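Local coordinates for protein 2-methyl-3-hydroxypyridine-5-carboxylic acid oxygenase (Mesorhizobium loti, PDB 3ALJ) that probably uses FAD to oxygenate 2-methyl-3-hydroxypyridine-5-carboxylic acid and open its pyridine ring, at residues N58-L63 / G67-V72. Numbering follows the deposited sequence.
Sequences NGLRVL and GALDDV. With BME (beta-mercaptoethanol), chain D.
A Schellman motif ends helix 57-65 and turns the chain straight into the short helix 69-73, and Leu63 serves both halves of the junction. Its carbonyl O accepts the amide of Ala68, Ala68 N to Leu63 O being 2.9 Å with a nearly straight N-H...O angle of 169°; the donor sits 27° from the carbonyl plane. Gly67 makes the bend with positive phi, a conformation that favours glycine, and Ala68 follows as N-cap residue of the next helix. The side chain of Leu63 completes the corner. With CG anti to the carbonyl carbon (chi1 -70°), it is directed at Val72, and the two side chains cross at about a right angle: Leu63 CD1 lies 3.7 Å from Val72 CG2, while Leu63 CD2 rests 4.0 Å from Ala68 CB. One turn before Leu63, the carbonyl O of Leu60 lies 3.7 Å from Leu69 CD1, and that methyl also touches Leu60 CD2. An alanine in place of Leu63 would probably leave the Val72 methyls without their partner on helix 57-65 and open a gap between the two helices. The hydrophobic corner is closed by helix 106-119, whose Leu109 touches both Leu63 and Val72, and by Met305 of helix 300-314 against Leu63; Val72 also meets Met104 of strand 101-105.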
loop_
_atom_site.group_PDB
_atom_site.type_symbol
_atom_site.label_atom_id
_atom_site.label_comp_id
_atom_site.label_asym_id
_atom_site.label_seq_id
_atom_site.Cartn_x
_atom_site.Cartn_y
_atom_site.Cartn_z
ATOM N N ASN A 58 -4.463 -6.442 9.658
ATOM C CA ASN A 58 -4.971 -5.076 9.909
ATOM C C ASN A 58 -5.736 -4.480 8.660
ATOM O O ASN A 58 -6.825 -3.933 8.824
ATOM C CB ASN A 58 -3.797 -4.145 10.295
ATOM C CG ASN A 58 -2.699 -3.990 9.200
ATOM O OD1 ASN A 58 -2.319 -4.965 8.506
ATOM N ND2 ASN A 58 -2.131 -2.775 9.128
ATOM N N GLY A 59 -5.156 -4.672 7.464
ATOM C CA GLY A 59 -5.828 -4.194 6.218
ATOM C C GLY A 59 -7.052 -4.977 5.946
ATOM O O GLY A 59 -8.046 -4.419 5.446
ATOM N N LEU A 60 -7.015 -6.305 6.165
ATOM C CA LEU A 60 -8.166 -7.134 5.911
ATOM C C LEU A 60 -9.334 -6.736 6.851
ATOM O O LEU A 60 -10.487 -6.775 6.399
ATOM C CB LEU A 60 -7.771 -8.629 6.032
ATOM C CG LEU A 60 -6.802 -9.098 4.972
ATOM C CD1 LEU A 60 -6.290 -10.491 5.372
ATOM C CD2 LEU A 60 -7.422 -9.124 3.559
ATOM N N ARG A 61 -9.035 -6.366 8.113
ATOM C CA ARG A 61 -10.078 -5.939 9.062
ATOM C C ARG A 61 -10.610 -4.581 8.598
ATOM O O ARG A 61 -11.829 -4.366 8.739
ATOM C CB ARG A 61 -9.417 -5.823 10.448
ATOM C CG ARG A 61 -9.163 -7.201 11.143
ATOM C CD ARG A 61 -10.490 -7.990 11.394
ATOM N NE ARG A 61 -11.123 -7.422 12.587
ATOM C CZ ARG A 61 -12.079 -8.045 13.242
ATOM N NH1 ARG A 61 -12.699 -9.051 12.653
ATOM N NH2 ARG A 61 -12.472 -7.536 14.433
ATOM N N VAL A 62 -9.768 -3.689 8.035
ATOM C CA VAL A 62 -10.360 -2.501 7.444
ATOM C C VAL A 62 -11.341 -2.898 6.365
ATOM O O VAL A 62 -12.472 -2.365 6.313
ATOM C CB VAL A 62 -9.279 -1.576 6.856
ATOM C CG1 VAL A 62 -9.945 -0.394 6.089
ATOM C CG2 VAL A 62 -8.379 -0.994 7.953
ATOM N N LEU A 63 -10.947 -3.811 5.453
ATOM C CA LEU A 63 -11.874 -4.189 4.387
ATOM C C LEU A 63 -13.183 -4.743 4.917
ATOM O O LEU A 63 -14.275 -4.486 4.391
ATOM C CB LEU A 63 -11.230 -5.250 3.417
ATOM C CG LEU A 63 -10.113 -4.627 2.559
ATOM C CD1 LEU A 63 -9.322 -5.751 1.951
ATOM C CD2 LEU A 63 -10.741 -3.786 1.428
ATOM N N GLY A 67 -17.094 -3.343 4.384
ATOM C CA GLY A 67 -18.006 -4.134 3.501
ATOM C C GLY A 67 -17.438 -4.533 2.193
ATOM O O GLY A 67 -18.152 -4.759 1.195
ATOM N N ALA A 68 -16.094 -4.687 2.147
ATOM C CA ALA A 68 -15.398 -5.025 0.898
ATOM C C ALA A 68 -14.454 -6.256 1.044
ATOM O O ALA A 68 -13.742 -6.592 0.080
ATOM C CB ALA A 68 -14.648 -3.876 0.403
ATOM N N LEU A 69 -14.547 -6.953 2.118
ATOM C CA LEU A 69 -13.624 -8.062 2.364
ATOM C C LEU A 69 -13.932 -9.211 1.385
ATOM O O LEU A 69 -12.993 -9.773 0.842
ATOM C CB LEU A 69 -13.733 -8.554 3.807
ATOM C CG LEU A 69 -12.859 -9.796 4.113
ATOM C CD1 LEU A 69 -11.375 -9.388 3.974
ATOM C CD2 LEU A 69 -13.183 -10.302 5.558
ATOM N N ASP A 70 -15.223 -9.588 1.307
ATOM C CA ASP A 70 -15.550 -10.666 0.350
ATOM C C ASP A 70 -15.068 -10.532 -1.044
ATOM O O ASP A 70 -14.547 -11.493 -1.614
ATOM C CB ASP A 70 -17.114 -10.649 0.140
ATOM C CG ASP A 70 -17.903 -10.844 1.456
ATOM O OD1 ASP A 70 -17.362 -11.456 2.431
ATOM O OD2 ASP A 70 -19.098 -10.382 1.497
ATOM N N ASP A 71 -15.260 -9.371 -1.607
ATOM C CA ASP A 71 -14.899 -9.178 -2.953
ATOM C C ASP A 71 -13.341 -9.236 -3.058
ATOM O O ASP A 71 -12.838 -9.559 -4.147
ATOM C CB ASP A 71 -15.369 -7.767 -3.466
ATOM C CG ASP A 71 -16.762 -7.764 -4.064
ATOM O OD1 ASP A 71 -17.438 -8.798 -4.081
ATOM O OD2 ASP A 71 -17.167 -6.598 -4.471
ATOM N N VAL A 72 -12.604 -8.809 -2.000
ATOM C CA VAL A 72 -11.138 -8.927 -2.084
ATOM C C VAL A 72 -10.677 -10.408 -1.976
ATOM O O VAL A 72 -9.821 -10.837 -2.672
ATOM C CB VAL A 72 -10.558 -8.040 -0.981
ATOM C CG1 VAL A 72 -9.071 -8.313 -0.807
ATOM C CG2 VAL A 72 -10.741 -6.539 -1.380
HETATM C C1 BME D . -1.355 -0.401 11.808
HETATM C C2 BME D . -0.862 -0.074 10.351
HETATM O O1 BME D . -2.341 -1.438 11.710
HETATM S S2 BME D . 0.196 1.460 10.560
#